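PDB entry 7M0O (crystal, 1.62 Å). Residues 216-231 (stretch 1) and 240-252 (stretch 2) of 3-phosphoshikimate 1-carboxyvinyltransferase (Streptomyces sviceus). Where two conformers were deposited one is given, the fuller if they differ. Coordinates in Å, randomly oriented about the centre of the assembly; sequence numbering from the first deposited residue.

Stretch 1, residues 216-231: TYAIEPDASTASYFFA
Stretch 2 (240-252) EVTVPGLGTGALQ

How do the two backbones lie against each other? Stretch 1 begins as a strand (216-218), passes through an extended loop at Glu220 and Pro221 (phi/psi -69/140 and -60/150), and enters the helix that runs to Ala231 and beyond. Stretch 2 is a strand (240-244), then a type II turn from Val243 to Leu246 and a type I turn from Gly247 to Ala250. Helix and strand run nearly antiparallel, at 159°, with axes 8.4 Å apart at closest approach. The nearest CA pairs are Phe230 CA to Val241 CA, 6.2 Å; Ala226 CA to Val243 CA, 7.4 Å; Glu220 CA to Gly245 CA, 5.3 Å; Ala223 CA to Gln252 CA, 6.4 Å. Together the stretches bury 723 Å².

What does the buried carboxylate of Glu220 do? With chi1 m (-73°), chi2 t (171°) and chi3 21°, the chain extends to the backbone after the second turn. Glu220 OE2 accepts from Leu251 N at 2.7 Å and 173°, while Glu220 OE1 accepts from Gln252 NE2 at 2.9 Å and, weakly, from Gln252 N at 3.4 Å. A carboxylate suits this place because its two oxygens can receive this cluster of N-H donors.

How does one glutamine bind Glu220, Pro221, Ala223 and a water? Gln252 points toward stretch 1 with chi1 m (-67°), chi2 t (168°) and chi3 90°. Gln252 NE2 spends one proton on Glu220 OE1 and the other on Pro221 O (NE2 to O 2.9 Å). Gln252 OE1 accepts from Ala223 N at 2.9 Å and 177°, and from a water at 2.9 Å that also donates to Ser224 OG, 2.7 Å from the water oxygen. Asp222, chi1 t (-168°), points away from stretch 2 and caps the helix instead, its OD1 accepting from Thr225 N at 2.9 Å.

What packs helix against strand? Val241 and Val243, both chi1 t, point toward the helix, whereas the intervening Thr242 points away. Small Ala226 lets the strand approach, its CB 4.3 Å from Val243 CG2 and 3.9 Å from Leu246 CD1. Phe230, chi1 m (-73°) and chi2 -38°, starts sideways but brings CE1 to 3.5 Å from Val243 CG2. Leu246, chi1 m and chi2 t, reaches Ala223, with CD1 4.0 Å from CB.

Why is there a glycine in the first turn? Gly245 adopts phi/psi 100/-10, where a CB would jam against the preceding carbonyl and lie 2.9 Å from Pro221 CD. Its absence leaves room for the ring of Pro221, pucker C-gamma exo, whose CG sits 3.3 Å from Pro244 O.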

ATOM      1  N   THR A 216      19.691   4.451  -3.977  1.00 18.78           N
ATOM      2  CA  THR A 216      19.095   4.859  -2.714  1.00 14.22           C
ATOM      3  C   THR A 216      17.624   5.122  -2.999  1.00 19.85           C
ATOM      4  O   THR A 216      17.307   5.940  -3.863  1.00 20.05           O
ATOM      5  CB  THR A 216      19.782   6.101  -2.140  1.00 22.49           C
ATOM      6  OG1 THR A 216      21.077   5.759  -1.637  1.00 22.69           O
ATOM      7  CG2 THR A 216      18.970   6.695  -0.990  1.00 18.69           C
ATOM      8  N   TYR A 217      16.730   4.403  -2.311  1.00 17.11           N
ATOM      9  CA  TYR A 217      15.301   4.476  -2.595  1.00 20.44           C
ATOM     10  C   TYR A 217      14.554   4.787  -1.308  1.00 17.45           C
ATOM     11  O   TYR A 217      14.589   3.996  -0.359  1.00 16.68           O
ATOM     12  CB  TYR A 217      14.762   3.183  -3.229  1.00 16.24           C
ATOM     13  CG  TYR A 217      13.342   3.379  -3.707  1.00 14.24           C
ATOM     14  CD1 TYR A 217      13.074   3.996  -4.926  1.00 16.85           C
ATOM     15  CD2 TYR A 217      12.270   3.005  -2.908  1.00 13.68           C
ATOM     16  CE1 TYR A 217      11.766   4.215  -5.337  1.00 18.67           C
ATOM     17  CE2 TYR A 217      10.969   3.218  -3.305  1.00 14.81           C
ATOM     18  CZ  TYR A 217      10.721   3.821  -4.517  1.00 17.17           C
ATOM     19  OH  TYR A 217       9.416   4.031  -4.903  1.00 18.14           O
ATOM     20  N   ALA A 218      13.893   5.941  -1.279  1.00 14.92           N
ATOM     21  CA  ALA A 218      13.091   6.361  -0.138  1.00 18.22           C
ATOM     22  C   ALA A 218      11.670   5.817  -0.266  1.00 15.28           C
ATOM     23  O   ALA A 218      11.021   5.996  -1.308  1.00 14.22           O
ATOM     24  CB  ALA A 218      13.062   7.888  -0.044  1.00 16.99           C
ATOM     25  N   ILE A 219      11.192   5.179   0.802  1.00 14.90           N
ATOM     26  CA  ILE A 219       9.836   4.637   0.861  1.00 11.17           C
ATOM     27  C   ILE A 219       8.877   5.747   1.268  1.00  9.89           C
ATOM     28  O   ILE A 219       9.074   6.409   2.299  1.00 15.73           O
ATOM     29  CB  ILE A 219       9.757   3.462   1.850  1.00 13.66           C
ATOM     30  CG1 ILE A 219      10.703   2.333   1.433  1.00 21.15           C
ATOM     31  CG2 ILE A 219       8.291   2.972   1.995  1.00 12.20           C
ATOM     32  CD1 ILE A 219      10.450   1.866   0.063  1.00 21.85           C
ATOM     33  N   GLU A 220       7.827   5.937   0.472  1.00 10.13           N
ATOM     34  CA  GLU A 220       6.816   6.950   0.797  1.00 12.52           C
ATOM     35  C   GLU A 220       6.013   6.540   2.030  1.00 11.31           C
ATOM     36  O   GLU A 220       5.654   5.368   2.181  1.00 11.70           O
ATOM     37  CB  GLU A 220       5.841   7.154  -0.366  1.00 11.65           C
ATOM     38  CG  GLU A 220       6.405   7.883  -1.556  1.00 15.23           C
ATOM     39  CD  GLU A 220       5.473   7.870  -2.765  1.00 17.36           C
ATOM     40  OE1 GLU A 220       4.238   7.651  -2.621  1.00 15.76           O
ATOM     41  OE2 GLU A 220       5.991   8.081  -3.879  1.00 19.89           O
ATOM     42  N   PRO A 221       5.699   7.482   2.918  1.00 10.26           N
ATOM     43  CA  PRO A 221       4.680   7.209   3.934  1.00 12.12           C
ATOM     44  C   PRO A 221       3.355   6.881   3.264  1.00 12.12           C
ATOM     45  O   PRO A 221       3.056   7.357   2.168  1.00 12.13           O
ATOM     46  CB  PRO A 221       4.594   8.524   4.724  1.00 12.87           C
ATOM     47  CG  PRO A 221       5.887   9.235   4.415  1.00 15.16           C
ATOM     48  CD  PRO A 221       6.273   8.834   3.036  1.00 13.55           C
ATOM     49  N   ASP A 222       2.557   6.058   3.927  1.00 12.51           N
ATOM     50  CA  ASP A 222       1.247   5.726   3.387  1.00 10.09           C
ATOM     51  C   ASP A 222       0.421   6.999   3.214  1.00 10.99           C
ATOM     52  O   ASP A 222       0.143   7.716   4.183  1.00 11.06           O
ATOM     53  CB  ASP A 222       0.531   4.730   4.297  1.00 13.22           C
ATOM     54  CG  ASP A 222      -0.703   4.133   3.654  1.00 17.12           C
ATOM     55  OD1 ASP A 222      -1.685   4.874   3.438  1.00 14.30           O
ATOM     56  OD2 ASP A 222      -0.706   2.914   3.384  1.00 18.40           O
ATOM     57  N   ALA A 223       0.037   7.273   1.972  1.00 10.33           N
ATOM     58  CA  ALA A 223      -0.671   8.511   1.663  1.00  8.94           C
ATOM     59  C   ALA A 223      -2.136   8.466   2.078  1.00  8.54           C
ATOM     60  O   ALA A 223      -2.733   9.515   2.347  1.00 11.52           O
ATOM     61  CB  ALA A 223      -0.558   8.822   0.167  1.00 10.01           C
ATOM     62  N   SER A 224      -2.735   7.276   2.118  1.00  9.89           N
ATOM     63  CA  SER A 224      -4.099   7.150   2.619  1.00  9.29           C
ATOM     64  C   SER A 224      -4.152   7.444   4.112  1.00  9.82           C
ATOM     65  O   SER A 224      -5.034   8.166   4.587  1.00 10.88           O
ATOM     66  CB  SER A 224      -4.619   5.739   2.329  1.00 12.98           C
ATOM     67  OG  SER A 224      -4.419   5.395   0.972  1.00 15.26           O
ATOM     68  N   THR A 225      -3.188   6.907   4.858  1.00 11.50           N
ATOM     69  CA  THR A 225      -3.038   7.246   6.269  1.00 10.82           C
ATOM     70  C   THR A 225      -2.782   8.737   6.453  1.00 10.05           C
ATOM     71  O   THR A 225      -3.304   9.355   7.388  1.00 10.56           O
ATOM     72  CB  THR A 225      -1.890   6.424   6.856  1.00  9.95           C
ATOM     73  OG1 THR A 225      -2.273   5.049   6.863  1.00 13.26           O
ATOM     74  CG2 THR A 225      -1.543   6.877   8.278  1.00 10.94           C
ATOM     75  N   ALA A 226      -2.010   9.343   5.543  1.00  8.84           N
ATOM     76  CA  ALA A 226      -1.703  10.760   5.665  1.00 10.97           C
ATOM     77  C   ALA A 226      -2.934  11.639   5.488  1.00 12.48           C
ATOM     78  O   ALA A 226      -2.945  12.759   6.009  1.00 10.12           O
ATOM     79  CB  ALA A 226      -0.637  11.178   4.645  1.00 11.16           C
ATOM     80  N   SER A 227      -3.971  11.149   4.803  1.00 10.59           N
ATOM     81  CA  SER A 227      -5.110  12.006   4.491  1.00  8.09           C
ATOM     82  C   SER A 227      -5.789  12.499   5.754  1.00  8.38           C
ATOM     83  O   SER A 227      -6.261  13.639   5.790  1.00  9.29           O
ATOM     84  CB  SER A 227      -6.128  11.268   3.597  1.00 10.88           C
ATOM     85  OG  SER A 227      -6.908  10.300   4.287  1.00  9.91           O
ATOM     86  N   TYR A 228      -5.812  11.675   6.815  1.00  9.55           N
ATOM     87  CA  TYR A 228      -6.484  12.083   8.044  1.00  8.66           C
ATOM     88  C   TYR A 228      -5.728  13.200   8.737  1.00  8.55           C
ATOM     89  O   TYR A 228      -6.347  14.093   9.324  1.00 10.33           O
ATOM     90  CB  TYR A 228      -6.646  10.883   8.995  1.00  9.97           C
ATOM     91  CG  TYR A 228      -7.215   9.708   8.258  1.00  9.77           C
ATOM     92  CD1 TYR A 228      -8.551   9.701   7.866  1.00 10.37           C
ATOM     93  CD2 TYR A 228      -6.406   8.637   7.895  1.00 12.01           C
ATOM     94  CE1 TYR A 228      -9.071   8.643   7.149  1.00 10.55           C
ATOM     95  CE2 TYR A 228      -6.924   7.569   7.172  1.00 10.88           C
ATOM     96  CZ  TYR A 228      -8.245   7.591   6.802  1.00 13.99           C
ATOM     97  OH  TYR A 228      -8.745   6.543   6.072  1.00  8.88           O
ATOM     98  N   PHE A 229      -4.398  13.195   8.638  1.00  9.44           N
ATOM     99  CA  PHE A 229      -3.612  14.219   9.309  1.00  9.84           C
ATOM    100  C   PHE A 229      -3.635  15.517   8.501  1.00  9.77           C
ATOM    101  O   PHE A 229      -3.783  16.602   9.073  1.00  9.42           O
ATOM    102  CB  PHE A 229      -2.195  13.675   9.569  1.00 11.33           C
ATOM    103  CG  PHE A 229      -2.177  12.492  10.523  1.00 10.43           C
ATOM    104  CD1 PHE A 229      -1.866  12.662  11.862  1.00 13.29           C
ATOM    105  CD2 PHE A 229      -2.556  11.230  10.093  1.00 11.40           C
ATOM    106  CE1 PHE A 229      -1.894  11.582  12.750  1.00 15.15           C
ATOM    107  CE2 PHE A 229      -2.613  10.162  10.968  1.00 10.52           C
ATOM    108  CZ  PHE A 229      -2.273  10.338  12.309  1.00 11.70           C
ATOM    109  N   PHE A 230      -3.603  15.405   7.168  1.00  8.91           N
ATOM    110  CA  PHE A 230      -3.799  16.563   6.301  1.00 10.02           C
ATOM    111  C   PHE A 230      -5.174  17.204   6.531  1.00  8.76           C
ATOM    112  O   PHE A 230      -5.293  18.433   6.581  1.00 10.39           O
ATOM    113  CB  PHE A 230      -3.653  16.154   4.831  1.00  8.46           C
ATOM    114  CG  PHE A 230      -2.233  15.862   4.372  1.00 10.57           C
ATOM    115  CD1 PHE A 230      -1.145  16.601   4.814  1.00 12.52           C
ATOM    116  CD2 PHE A 230      -2.012  14.868   3.444  1.00 12.37           C
ATOM    117  CE1 PHE A 230       0.150  16.318   4.338  1.00 12.83           C
ATOM    118  CE2 PHE A 230      -0.731  14.587   2.957  1.00 13.96           C
ATOM    119  CZ  PHE A 230       0.341  15.314   3.406  1.00 14.02           C
ATOM    120  N   ALA A 231      -6.233  16.385   6.638  1.00  8.58           N
ATOM    121  CA  ALA A 231      -7.585  16.907   6.864  1.00  8.80           C
ATOM    122  C   ALA A 231      -7.705  17.635   8.200  1.00 11.30           C
ATOM    123  O   ALA A 231      -8.364  18.685   8.287  1.00 11.02           O
ATOM    124  CB  ALA A 231      -8.605  15.769   6.808  1.00 11.70           C
ATOM    125  N   GLU A 240      -0.585  23.513  11.136  1.00 15.88           N
ATOM    126  CA  GLU A 240       0.174  23.009   9.996  1.00 11.23           C
ATOM    127  C   GLU A 240       0.600  21.568  10.244  1.00 12.85           C
ATOM    128  O   GLU A 240       0.976  21.182  11.362  1.00 13.07           O
ATOM    129  CB  GLU A 240       1.398  23.934   9.655  1.00 22.58           C
ATOM    130  CG  GLU A 240       2.516  23.980  10.666  1.00 32.46           C
ATOM    131  CD  GLU A 240       3.642  24.983  10.315  1.00 21.74           C
ATOM    132  OE1 GLU A 240       3.403  26.012   9.635  1.00 22.53           O
ATOM    133  OE2 GLU A 240       4.776  24.711  10.743  1.00 31.86           O
ATOM    134  N   VAL A 241       0.474  20.761   9.195  1.00 11.91           N
ATOM    135  CA  VAL A 241       0.948  19.385   9.174  1.00 12.46           C
ATOM    136  C   VAL A 241       1.832  19.213   7.951  1.00 10.53           C
ATOM    137  O   VAL A 241       1.413  19.508   6.824  1.00 11.41           O
ATOM    138  CB  VAL A 241      -0.213  18.371   9.155  1.00 13.39           C
ATOM    139  CG1 VAL A 241       0.311  16.963   8.837  1.00 15.35           C
ATOM    140  CG2 VAL A 241      -0.920  18.379  10.507  1.00 12.08           C
ATOM    141  N   THR A 242       3.057  18.746   8.167  1.00 12.62           N
ATOM    142  CA  THR A 242       3.928  18.374   7.061  1.00  9.05           C
ATOM    143  C   THR A 242       4.202  16.878   7.117  1.00 13.18           C
ATOM    144  O   THR A 242       4.499  16.342   8.190  1.00 13.89           O
ATOM    145  CB  THR A 242       5.247  19.159   7.109  1.00 13.40           C
ATOM    146  OG1 THR A 242       4.953  20.563   7.025  1.00 11.30           O
ATOM    147  CG2 THR A 242       6.146  18.762   5.940  1.00 11.47           C
ATOM    148  N   VAL A 243       4.115  16.212   5.963  1.00 12.12           N
ATOM    149  CA  VAL A 243       4.511  14.808   5.848  1.00 11.61           C
ATOM    150  C   VAL A 243       5.740  14.686   4.957  1.00 10.92           C
ATOM    151  O   VAL A 243       5.615  14.723   3.719  1.00 13.02           O
ATOM    152  CB  VAL A 243       3.366  13.935   5.300  1.00 10.13           C
ATOM    153  CG1 VAL A 243       3.817  12.473   5.187  1.00 11.60           C
ATOM    154  CG2 VAL A 243       2.119  14.035   6.198  1.00 14.29           C
ATOM    155  N   PRO A 244       6.942  14.548   5.519  1.00 13.56           N
ATOM    156  CA  PRO A 244       8.121  14.374   4.663  1.00 14.89           C
ATOM    157  C   PRO A 244       8.039  13.050   3.922  1.00 10.39           C
ATOM    158  O   PRO A 244       7.610  12.035   4.479  1.00 15.33           O
ATOM    159  CB  PRO A 244       9.297  14.397   5.652  1.00 13.98           C
ATOM    160  CG  PRO A 244       8.749  14.920   6.956  1.00 17.29           C
ATOM    161  CD  PRO A 244       7.283  14.530   6.953  1.00 15.41           C
ATOM    162  N   GLY A 245       8.477  13.059   2.668  1.00 12.71           N
ATOM    163  CA  GLY A 245       8.501  11.861   1.852  1.00 16.96           C
ATOM    164  C   GLY A 245       7.345  11.741   0.889  1.00 18.06           C
ATOM    165  O   GLY A 245       7.355  10.839   0.036  1.00 15.68           O
ATOM    166  N   LEU A 246       6.339  12.607   1.014  1.00 14.60           N
ATOM    167  CA  LEU A 246       5.260  12.720   0.047  1.00 11.17           C
ATOM    168  C   LEU A 246       5.457  14.047  -0.665  1.00 13.98           C
ATOM    169  O   LEU A 246       5.278  15.109  -0.059  1.00 12.08           O
ATOM    170  CB  LEU A 246       3.891  12.654   0.728  1.00 14.84           C
ATOM    171  CG  LEU A 246       3.456  11.303   1.288  1.00 16.35           C
ATOM    172  CD1 LEU A 246       2.040  11.402   1.879  1.00 13.72           C
ATOM    173  CD2 LEU A 246       3.519  10.217   0.219  1.00 14.87           C
ATOM    174  N   GLY A 247       5.860  13.982  -1.929  1.00 15.04           N
ATOM    175  CA  GLY A 247       6.178  15.168  -2.693  1.00 13.23           C
ATOM    176  C   GLY A 247       5.614  15.119  -4.096  1.00 15.70           C
ATOM    177  O   GLY A 247       4.748  14.288  -4.396  1.00 15.05           O
ATOM    178  N   THR A 248       6.121  15.993  -4.972  1.00 15.94           N
ATOM    179  CA  THR A 248       5.540  16.141  -6.304  0.51 18.38           C
ATOM    180  C   THR A 248       5.631  14.855  -7.114  1.00 19.68           C
ATOM    181  O   THR A 248       4.741  14.567  -7.924  1.00 28.03           O
ATOM    182  CB  THR A 248       6.227  17.277  -7.072  0.51 21.98           C
ATOM    183  OG1 THR A 248       6.309  18.446  -6.249  0.51 21.12           O
ATOM    184  CG2 THR A 248       5.434  17.622  -8.328  0.51 21.65           C
ATOM    185  N   GLY A 249       6.696  14.082  -6.935  1.00 18.89           N
ATOM    186  CA  GLY A 249       6.797  12.878  -7.735  1.00 24.75           C
ATOM    187  C   GLY A 249       6.171  11.650  -7.108  1.00 24.81           C
ATOM    188  O   GLY A 249       6.529  10.529  -7.472  1.00 22.42           O
ATOM    189  N   ALA A 250       5.221  11.835  -6.189  1.00 21.63           N
ATOM    190  CA  ALA A 250       4.744  10.720  -5.382  1.00 18.12           C
ATOM    191  C   ALA A 250       4.013   9.683  -6.219  1.00 13.69           C
ATOM    192  O   ALA A 250       3.232  10.010  -7.118  1.00 20.57           O
ATOM    193  CB  ALA A 250       3.815  11.206  -4.267  1.00 15.77           C
ATOM    194  N   LEU A 251       4.258   8.414  -5.884  1.00 16.59           N
ATOM    195  CA  LEU A 251       3.647   7.302  -6.601  1.00 16.52           C
ATOM    196  C   LEU A 251       2.204   7.055  -6.191  1.00 11.82           C
ATOM    197  O   LEU A 251       1.431   6.534  -6.997  1.00 14.93           O
ATOM    198  CB  LEU A 251       4.461   6.023  -6.387  1.00 16.74           C
ATOM    199  CG  LEU A 251       5.924   6.066  -6.821  1.00 21.09           C
ATOM    200  CD1 LEU A 251       6.487   4.660  -6.905  1.00 23.26           C
ATOM    201  CD2 LEU A 251       6.080   6.809  -8.144  1.00 21.93           C
ATOM    202  N   GLN A 252       1.818   7.394  -4.959  1.00 11.30           N
ATOM    203  CA  GLN A 252       0.491   7.057  -4.461  1.00 11.77           C
ATOM    204  C   GLN A 252      -0.528   8.107  -4.882  1.00 12.76           C
ATOM    205  O   GLN A 252      -0.373   9.286  -4.556  1.00 13.21           O
ATOM    206  CB  GLN A 252       0.504   6.944  -2.938  1.00 12.07           C
ATOM    207  CG  GLN A 252       1.329   5.765  -2.419  1.00 10.14           C
ATOM    208  CD  GLN A 252       1.529   5.884  -0.931  1.00 12.84           C
ATOM    209  OE1 GLN A 252       0.722   5.393  -0.134  1.00 13.31           O
ATOM    210  NE2 GLN A 252       2.576   6.577  -0.546  1.00 13.87           N
TER
HETATM  211  O   HOH W   1      -2.119   5.271  -0.486  1.00 17.27           O